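Local atomic coordinates of Slr0280 protein (Synechocystis sp., PDB entry 5H3K), a protein that is of unknown function but belongs to the phosphodiester glycosidase (NAGPA) family, and so may cleave sugar phosphodiesters. Residues 293-298 and 543-548; 503-508 and 560-565; 529-534 and 556-561. One frame throughout, in Å; residues are numbered along the deposited sequence.

Interaction 1. Residues 293-298 and 543-548; sequences FPVTTV and ILVASH
Val-295 and Val-545 meet methyl to methyl between two antiparallel strands, CG1 of Val-295 lying 3.6 Å from CG1 of Val-545. In each valine CG1 stands anti to the backbone N, and the two side chains cross obliquely; they belong to successive non-hydrogen-bonded pairs, Val-295 with Ser-547 and Thr-297 with Val-545. The other branch of Val-295, CG2, reaches CB of Ser-547 at 3.9 Å, so its two methyls divide their contacts between Val-545 and Ser-547, alternate residues on the same face. Thr-297 has turned OG1 into the crowded position between N and the carbonyl carbon, where it bonds to Arg-284. Its carbon side is left to the neighbouring strand: CB is 3.9 Å from CG2 of Ile-543, the two side chains running side by side and pointing the same way. Val-295, Thr-297, Val-545 and Ser-547 share one face, much of it covered by helix 558-567. Thr-296, Val-298, Leu-544 and Ala-546 share the other, where Val-298 and Leu-544 touch Val-336.

Thr-296 and Ala-546 form a hydrogen-bonded pair, the N of Thr-296 giving to the O of Ala-546 along nearly the C=O axis and the return bond being almost straight at 171°. A water enlarges this rung, donating to OG1 of Thr-296 at 2.6 Å and to O of Ala-546 at 2.7 Å; OG1 also bonds to Gln-283. Val-298 and Leu-544 form the next such pair. At the far end the carbonyl O of His-548 meets the Phe-293 ring in its plane, at CD2, while the buried N of His-548 has no partner in the model. Such alternation of hydrogen-bonded and non-hydrogen-bonded pairs is the hallmark of an antiparallel beta-sheet, here at the join of strands 291-300 and 542-547.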
loop_
_atom_site.group_PDB
_atom_site.type_symbol
_atom_site.label_atom_id
_atom_site.label_comp_id
_atom_site.label_asym_id
_atom_site.label_seq_id
_atom_site.Cartn_x
_atom_site.Cartn_y
_atom_site.Cartn_z
ATOM N N PHE A 293 2.098 19.078 -7.756
ATOM C CA PHE A 293 1.519 17.800 -7.334
ATOM C C PHE A 293 1.753 17.545 -5.860
ATOM O O PHE A 293 2.905 17.462 -5.422
ATOM C CB PHE A 293 2.160 16.636 -8.104
ATOM C CG PHE A 293 1.811 16.592 -9.570
ATOM C CD1 PHE A 293 2.452 17.425 -10.483
ATOM C CD2 PHE A 293 0.866 15.683 -10.040
ATOM C CE1 PHE A 293 2.139 17.369 -11.847
ATOM C CE2 PHE A 293 0.543 15.617 -11.395
ATOM C CZ PHE A 293 1.177 16.464 -12.307
ATOM N N PRO A 294 0.670 17.393 -5.082
ATOM C CA PRO A 294 0.869 16.907 -3.709
ATOM C C PRO A 294 1.359 15.459 -3.772
ATOM O O PRO A 294 0.750 14.646 -4.480
ATOM C CB PRO A 294 -0.537 16.973 -3.091
ATOM C CG PRO A 294 -1.320 17.912 -3.991
ATOM C CD PRO A 294 -0.742 17.690 -5.374
ATOM N N VAL A 295 2.456 15.150 -3.078
ATOM C CA VAL A 295 3.032 13.807 -3.093
ATOM C C VAL A 295 3.310 13.287 -1.682
ATOM O O VAL A 295 3.851 14.003 -0.829
ATOM C CB VAL A 295 4.343 13.765 -3.928
ATOM C CG1 VAL A 295 5.023 12.413 -3.815
ATOM C CG2 VAL A 295 4.063 14.076 -5.397
ATOM N N THR A 296 2.928 12.036 -1.426
ATOM C CA THR A 296 3.228 11.381 -0.166
ATOM C C THR A 296 4.369 10.391 -0.351
ATOM O O THR A 296 4.360 9.572 -1.285
ATOM C CB THR A 296 2.021 10.591 0.361
ATOM O OG1 THR A 296 0.833 11.383 0.250
ATOM C CG2 THR A 296 2.245 10.205 1.812
ATOM N N THR A 297 5.368 10.467 0.524
ATOM C CA THR A 297 6.486 9.535 0.454
ATOM C C THR A 297 6.796 8.929 1.808
ATOM O O THR A 297 6.571 9.541 2.859
ATOM C CB THR A 297 7.772 10.195 -0.076
ATOM O OG1 THR A 297 8.154 11.271 0.793
ATOM C CG2 THR A 297 7.576 10.727 -1.491
ATOM N N VAL A 298 7.341 7.724 1.775
ATOM C CA VAL A 298 7.984 7.164 2.951
ATOM C C VAL A 298 9.351 6.719 2.497
ATOM O O VAL A 298 9.481 5.990 1.507
ATOM C CB VAL A 298 7.215 5.999 3.552
ATOM C CG1 VAL A 298 7.986 5.432 4.723
ATOM C CG2 VAL A 298 5.821 6.454 3.989
ATOM N N ILE A 543 12.598 4.903 -1.618
ATOM C CA ILE A 543 11.466 5.809 -1.480
ATOM C C ILE A 543 10.212 5.153 -2.044
ATOM O O ILE A 543 10.212 4.673 -3.171
ATOM C CB ILE A 543 11.710 7.152 -2.207
ATOM C CG1 ILE A 543 13.105 7.683 -1.877
ATOM C CG2 ILE A 543 10.661 8.176 -1.799
ATOM C CD1 ILE A 543 13.571 8.765 -2.825
ATOM N N LEU A 544 9.167 5.088 -1.231
ATOM C CA LEU A 544 7.857 4.660 -1.702
ATOM C C LEU A 544 7.068 5.938 -1.952
ATOM O O LEU A 544 7.018 6.825 -1.084
ATOM C CB LEU A 544 7.162 3.791 -0.655
ATOM C CG LEU A 544 7.956 2.602 -0.104
ATOM C CD1 LEU A 544 7.093 1.802 0.863
ATOM C CD2 LEU A 544 8.448 1.695 -1.220
ATOM N N VAL A 545 6.444 6.043 -3.124
ATOM C CA VAL A 545 5.838 7.304 -3.571
ATOM C C VAL A 545 4.400 7.125 -4.052
ATOM O O VAL A 545 4.123 6.236 -4.857
ATOM C CB VAL A 545 6.642 7.882 -4.763
ATOM C CG1 VAL A 545 6.065 9.238 -5.196
ATOM C CG2 VAL A 545 8.116 7.998 -4.410
ATOM N N ALA A 546 3.493 7.966 -3.558
ATOM C CA ALA A 546 2.102 8.001 -4.029
ATOM C C ALA A 546 1.737 9.431 -4.406
ATOM O O ALA A 546 1.886 10.346 -3.584
ATOM C CB ALA A 546 1.139 7.487 -2.933
ATOM N N SER A 547 1.259 9.623 -5.632
ATOM C CA SER A 547 0.819 10.934 -6.104
ATOM C C SER A 547 -0.610 10.856 -6.615
ATOM O O SER A 547 -1.043 9.835 -7.145
ATOM C CB SER A 547 1.737 11.470 -7.202
ATOM O OG SER A 547 1.610 10.695 -8.380
ATOM N N HIS A 548 -1.357 11.942 -6.470
ATOM C CA HIS A 548 -2.714 11.952 -7.017
ATOM C C HIS A 548 -2.900 13.108 -7.991
ATOM O O HIS A 548 -2.073 13.273 -8.890
ATOM C CB HIS A 548 -3.745 11.865 -5.887
ATOM C CG HIS A 548 -3.634 10.585 -5.104
ATOM N ND1 HIS A 548 -4.176 9.402 -5.554
ATOM C CD2 HIS A 548 -3.006 10.303 -3.940
ATOM C CE1 HIS A 548 -3.904 8.439 -4.682
ATOM N NE2 HIS A 548 -3.197 8.956 -3.697
HETATM O O HOH W 1 -0.181 11.341 -2.137
#

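Interaction 2. Residues 503-508 and 560-565; sequences PLLIDQ and EFAQIL
A classic beta bulge turns two consecutive side chains of strand 504-507 toward helix 558-567. Leu-505 and Ile-506 both stand across from Ala-573 on the adjoining strand 572-576, and the helix-like backbone of Leu-505 (psi -45°) makes the extra step possible. Without such a step neighbouring strand residues would point to alternate faces; with it, both can enter the layer between sheet and helix. The strand and helix segments run in roughly the same direction, 35° apart, with axes 8.3 Å from one another at closest approach. This is helix-on-sheet packing, and its side-chain-to-side-chain contacts are apolar.

Leu-505 places CG beside its backbone N, anti to the carbonyl carbon, and sends CD1 forward as the leading atom. That methyl of Leu-505 reaches CD1 of Leu-565 at 3.6 Å and CD2 of Phe-561 at 3.8 Å, each time with the side chains crossing at about a right angle. The small Ala-562 lies between these two helix residues in sequence and lets the leucine in close: the CB atoms of Leu-505 and Ala-562 are 4.2 Å apart. Phe-561 carries its ring anti to the backbone N (chi1 -168°), and Leu-565, one helical turn later, has CG beside its own N, so that its CD1 sits over one ring face, 3.9 Å above the ring plane and offset toward the rim. The three groups therefore interlock, two leucine methyls touching each other as well as the ring.

Ile-506 works from further along the strand. Its longer branch is extended, with CG1 anti to the carbonyl carbon and CD1 anti to CA, and it crosses Leu-565 obliquely. The terminal methyl CD1 of Ile-506 lies 3.9 Å from CB of Leu-565, and only 3.6 Å from the carbonyl O of Ala-562.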
loop_
_atom_site.group_PDB
_atom_site.type_symbol
_atom_site.label_atom_id
_atom_site.label_comp_id
_atom_site.label_asym_id
_atom_site.label_seq_id
_atom_site.Cartn_x
_atom_site.Cartn_y
_atom_site.Cartn_z
ATOM N N PRO A 503 6.087 0.962 -16.230
ATOM C CA PRO A 503 7.419 0.821 -16.835
ATOM C C PRO A 503 8.545 1.294 -15.935
ATOM O O PRO A 503 8.321 2.015 -14.952
ATOM C CB PRO A 503 7.337 1.671 -18.114
ATOM C CG PRO A 503 6.144 2.572 -17.922
ATOM C CD PRO A 503 5.229 1.943 -16.920
ATOM N N LEU A 504 9.758 0.869 -16.255
ATOM C CA LEU A 504 10.940 1.431 -15.618
ATOM C C LEU A 504 11.019 2.903 -16.035
ATOM O O LEU A 504 10.916 3.214 -17.224
ATOM C CB LEU A 504 12.185 0.673 -16.075
ATOM C CG LEU A 504 13.492 1.015 -15.373
ATOM C CD1 LEU A 504 13.404 0.631 -13.902
ATOM C CD2 LEU A 504 14.634 0.261 -16.063
ATOM N N LEU A 505 11.183 3.808 -15.074
ATOM C CA LEU A 505 11.112 5.246 -15.383
ATOM C C LEU A 505 12.481 5.919 -15.363
ATOM O O LEU A 505 12.806 6.709 -16.257
ATOM C CB LEU A 505 10.159 5.973 -14.430
ATOM C CG LEU A 505 8.695 5.539 -14.491
ATOM C CD1 LEU A 505 7.887 6.265 -13.422
ATOM C CD2 LEU A 505 8.113 5.809 -15.880
ATOM N N ILE A 506 13.275 5.625 -14.338
ATOM C CA ILE A 506 14.600 6.234 -14.202
ATOM C C ILE A 506 15.653 5.158 -13.943
ATOM O O ILE A 506 15.432 4.237 -13.144
ATOM C CB ILE A 506 14.618 7.281 -13.058
ATOM C CG1 ILE A 506 13.515 8.328 -13.272
ATOM C CG2 ILE A 506 15.996 7.943 -12.954
ATOM C CD1 ILE A 506 13.395 9.364 -12.161
ATOM N N ASP A 507 16.796 5.264 -14.615
ATOM C CA ASP A 507 17.870 4.290 -14.432
ATOM C C ASP A 507 19.221 4.994 -14.431
ATOM O O ASP A 507 19.579 5.656 -15.413
ATOM C CB ASP A 507 17.830 3.221 -15.526
ATOM C CG ASP A 507 18.753 2.049 -15.227
ATOM O OD1 ASP A 507 19.957 2.141 -15.536
ATOM O OD2 ASP A 507 18.271 1.032 -14.686
ATOM N N GLN A 508 19.947 4.863 -13.321
ATOM C CA GLN A 508 21.227 5.547 -13.108
ATOM C C GLN A 508 21.126 7.022 -13.451
ATOM O O GLN A 508 21.955 7.548 -14.198
ATOM C CB GLN A 508 22.351 4.892 -13.923
ATOM C CG GLN A 508 22.339 3.355 -13.915
ATOM C CD GLN A 508 22.716 2.722 -12.573
ATOM O OE1 GLN A 508 22.300 3.177 -11.502
ATOM N NE2 GLN A 508 23.501 1.652 -12.636
ATOM N N GLU A 560 5.268 12.838 -16.774
ATOM C CA GLU A 560 5.178 13.741 -15.630
ATOM C C GLU A 560 5.592 13.055 -14.337
ATOM O O GLU A 560 6.301 13.645 -13.520
ATOM C CB GLU A 560 3.770 14.327 -15.514
ATOM C CG GLU A 560 3.482 15.360 -16.609
ATOM C CD GLU A 560 2.014 15.756 -16.709
ATOM O OE1 GLU A 560 1.142 14.952 -16.291
ATOM O OE2 GLU A 560 1.733 16.869 -17.232
ATOM N N PHE A 561 5.151 11.812 -14.151
ATOM C CA PHE A 561 5.502 11.072 -12.948
ATOM C C PHE A 561 7.017 10.843 -12.887
ATOM O O PHE A 561 7.616 10.975 -11.827
ATOM C CB PHE A 561 4.725 9.747 -12.874
ATOM C CG PHE A 561 4.809 9.058 -11.528
ATOM C CD1 PHE A 561 4.683 9.784 -10.347
ATOM C CD2 PHE A 561 4.994 7.680 -11.453
ATOM C CE1 PHE A 561 4.760 9.153 -9.092
ATOM C CE2 PHE A 561 5.057 7.037 -10.218
ATOM C CZ PHE A 561 4.948 7.771 -9.033
ATOM N N ALA A 562 7.636 10.531 -14.028
ATOM C CA ALA A 562 9.099 10.415 -14.095
ATOM C C ALA A 562 9.788 11.715 -13.677
ATOM O O ALA A 562 10.790 11.696 -12.957
ATOM C CB ALA A 562 9.538 9.997 -15.481
ATOM N N GLN A 563 9.244 12.843 -14.115
ATOM C CA GLN A 563 9.785 14.135 -13.717
ATOM C C GLN A 563 9.598 14.375 -12.228
ATOM O O GLN A 563 10.494 14.898 -11.559
ATOM C CB GLN A 563 9.149 15.254 -14.550
ATOM C CG GLN A 563 9.469 15.151 -16.044
ATOM C CD GLN A 563 8.797 16.232 -16.878
ATOM O OE1 GLN A 563 7.804 16.834 -16.464
ATOM N NE2 GLN A 563 9.338 16.480 -18.066
ATOM N N ILE A 564 8.437 13.991 -11.702
ATOM C CA ILE A 564 8.195 14.097 -10.264
ATOM C C ILE A 564 9.247 13.320 -9.468
ATOM O O ILE A 564 9.810 13.835 -8.497
ATOM C CB ILE A 564 6.760 13.613 -9.891
ATOM C CG1 ILE A 564 5.720 14.657 -10.335
ATOM C CG2 ILE A 564 6.651 13.347 -8.391
ATOM C CD1 ILE A 564 4.273 14.150 -10.358
ATOM N N LEU A 565 9.523 12.093 -9.894
ATOM C CA LEU A 565 10.467 11.220 -9.195
ATOM C C LEU A 565 11.895 11.746 -9.303
ATOM O O LEU A 565 12.662 11.665 -8.351
ATOM C CB LEU A 565 10.388 9.788 -9.748
ATOM C CG LEU A 565 9.053 9.083 -9.447
ATOM C CD1 LEU A 565 8.861 7.891 -10.362
ATOM C CD2 LEU A 565 8.949 8.675 -7.981
#

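Interaction 3. Residues 529-534 and 556-561; sequences ASRSAI and ASLGEF
Arg-531 grips one carbonyl oxygen side-on: its NE lies 3.0 Å and its NH2 3.1 Å from O of Ala-556. That oxygen lies in the guanidinium plane; NH2 meets it on a lone pair, whereas NE approaches from above the carbonyl plane. The N of Ala-529, also above that plane, is a third donor, 3.1 Å from O of Ala-556. Ala-529 CB covers one guanidinium face and Leu-558 the opposite one. Arg-531 CB lies 3.3 Å from the centroid of the Phe-561 ring in a CH-pi contact; the bend at chi2 (-73°) then turns the chain toward Ala-556. Ala-533 CB touches the ring at CE2.

Further out, Ser-557 and Glu-560 close a capping box, Ser-557 N giving to Glu-560 OE1 and Glu-560 N to Ser-557 OG. It caps helix 558-567 directly after Ala-556 and so probably helps place that carbonyl; OE1 also salt-bridges Arg-550. An alanine in place of Arg-531 would lose two of the three donors to Ala-556 O and would probably loosen the approach to the helix. A cation beside a helix N-terminus is likely to be disfavoured by the helix dipole, a cost that the bonds from NE and NH2 may help repay.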
loop_
_atom_site.group_PDB
_atom_site.type_symbol
_atom_site.label_atom_id
_atom_site.label_comp_id
_atom_site.label_asym_id
_atom_site.label_seq_id
_atom_site.Cartn_x
_atom_site.Cartn_y
_atom_site.Cartn_z
ATOM N N ALA A 529 -3.348 9.836 -14.267
ATOM C CA ALA A 529 -3.862 9.040 -13.150
ATOM C C ALA A 529 -3.069 9.201 -11.862
ATOM O O ALA A 529 -1.957 9.739 -11.878
ATOM C CB ALA A 529 -3.898 7.550 -13.550
ATOM N N SER A 530 -3.637 8.708 -10.758
ATOM C CA SER A 530 -2.870 8.494 -9.534
ATOM C C SER A 530 -1.721 7.557 -9.886
ATOM O O SER A 530 -1.863 6.695 -10.761
ATOM C CB SER A 530 -3.733 7.863 -8.438
ATOM O OG SER A 530 -4.827 8.714 -8.116
ATOM N N ARG A 531 -0.576 7.744 -9.235
ATOM C CA ARG A 531 0.602 6.901 -9.483
ATOM C C ARG A 531 1.282 6.406 -8.202
ATOM O O ARG A 531 1.249 7.071 -7.157
ATOM C CB ARG A 531 1.637 7.649 -10.336
ATOM C CG ARG A 531 1.096 8.233 -11.646
ATOM C CD ARG A 531 0.821 7.141 -12.696
ATOM N NE ARG A 531 0.280 7.767 -13.899
ATOM C CZ ARG A 531 -0.150 7.117 -14.973
ATOM N NH1 ARG A 531 -0.092 5.790 -15.029
ATOM N NH2 ARG A 531 -0.638 7.813 -16.001
ATOM N N SER A 532 1.881 5.224 -8.298
ATOM C CA SER A 532 2.709 4.669 -7.226
ATOM C C SER A 532 4.082 4.350 -7.800
ATOM O O SER A 532 4.209 4.004 -8.974
ATOM C CB SER A 532 2.095 3.380 -6.653
ATOM O OG SER A 532 0.869 3.641 -5.995
ATOM N N ALA A 533 5.122 4.464 -6.982
ATOM C CA ALA A 533 6.452 4.071 -7.425
ATOM C C ALA A 533 7.289 3.578 -6.270
ATOM O O ALA A 533 7.022 3.896 -5.101
ATOM C CB ALA A 533 7.175 5.231 -8.156
ATOM N N ILE A 534 8.309 2.798 -6.610
ATOM C CA ILE A 534 9.393 2.511 -5.685
ATOM C C ILE A 534 10.689 2.982 -6.332
ATOM O O ILE A 534 10.933 2.724 -7.521
ATOM C CB ILE A 534 9.472 1.022 -5.267
ATOM C CG1 ILE A 534 10.649 0.810 -4.305
ATOM C CG2 ILE A 534 9.568 0.094 -6.493
ATOM C CD1 ILE A 534 10.564 -0.485 -3.547
ATOM N N ALA A 556 -0.927 12.552 -12.832
ATOM C CA ALA A 556 0.243 12.648 -13.704
ATOM C C ALA A 556 0.173 11.673 -14.868
ATOM O O ALA A 556 -0.357 10.578 -14.728
ATOM C CB ALA A 556 1.526 12.407 -12.904
ATOM N N SER A 557 0.712 12.079 -16.019
ATOM C CA SER A 557 1.041 11.154 -17.090
ATOM C C SER A 557 2.294 10.399 -16.672
ATOM O O SER A 557 2.919 10.753 -15.673
ATOM C CB SER A 557 1.318 11.904 -18.397
ATOM O OG SER A 557 2.513 12.666 -18.289
ATOM N N LEU A 558 2.665 9.360 -17.418
ATOM C CA LEU A 558 3.896 8.620 -17.102
ATOM C C LEU A 558 5.144 9.517 -17.164
ATOM O O LEU A 558 6.035 9.420 -16.311
ATOM C CB LEU A 558 4.068 7.399 -18.020
ATOM C CG LEU A 558 3.053 6.261 -17.885
ATOM C CD1 LEU A 558 3.209 5.306 -19.073
ATOM C CD2 LEU A 558 3.237 5.524 -16.560
ATOM N N GLY A 559 5.217 10.385 -18.171
ATOM C CA GLY A 559 6.343 11.297 -18.290
ATOM C C GLY A 559 6.425 12.296 -17.150
ATOM O O GLY A 559 7.514 12.591 -16.631
ATOM N N GLU A 560 5.268 12.838 -16.774
ATOM C CA GLU A 560 5.178 13.741 -15.630
ATOM C C GLU A 560 5.592 13.055 -14.337
ATOM O O GLU A 560 6.301 13.645 -13.520
ATOM C CB GLU A 560 3.770 14.327 -15.514
ATOM C CG GLU A 560 3.482 15.360 -16.609
ATOM C CD GLU A 560 2.014 15.756 -16.709
ATOM O OE1 GLU A 560 1.142 14.952 -16.291
ATOM O OE2 GLU A 560 1.733 16.869 -17.232
ATOM N N PHE A 561 5.151 11.812 -14.151
ATOM C CA PHE A 561 5.502 11.072 -12.948
ATOM C C PHE A 561 7.017 10.843 -12.887
ATOM O O PHE A 561 7.616 10.975 -11.827
ATOM C CB PHE A 561 4.725 9.747 -12.874
ATOM C CG PHE A 561 4.809 9.058 -11.528
ATOM C CD1 PHE A 561 4.683 9.784 -10.347
ATOM C CD2 PHE A 561 4.994 7.680 -11.453
ATOM C CE1 PHE A 561 4.760 9.153 -9.092
ATOM C CE2 PHE A 561 5.057 7.037 -10.218
ATOM C CZ PHE A 561 4.948 7.771 -9.033
#

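In the fold
Interactions 2 and 3 both use helix 558-567, which lies on one face of an antiparallel sheet whose strands 291-300 and 542-547 form interaction 1. The centres of interactions 1 and 2 are about 13 Å apart. Those of interactions 1 and 3 are about 10 Å apart, and those of interactions 2 and 3 about 8 Å. Across the sheet the strands run 291-300, 542-547, 531-536, 572-576, 504-507. Along the chain, segment 293-298 comes first, followed much later by 503-508, 529-534, 543-548 and the overlapping 556-561 and 560-565. The shared Phe-561 ring also packs on Ser-547 of interaction 1. Chain parts over 200 residues apart thus meet in one sheet and the helix packed on it.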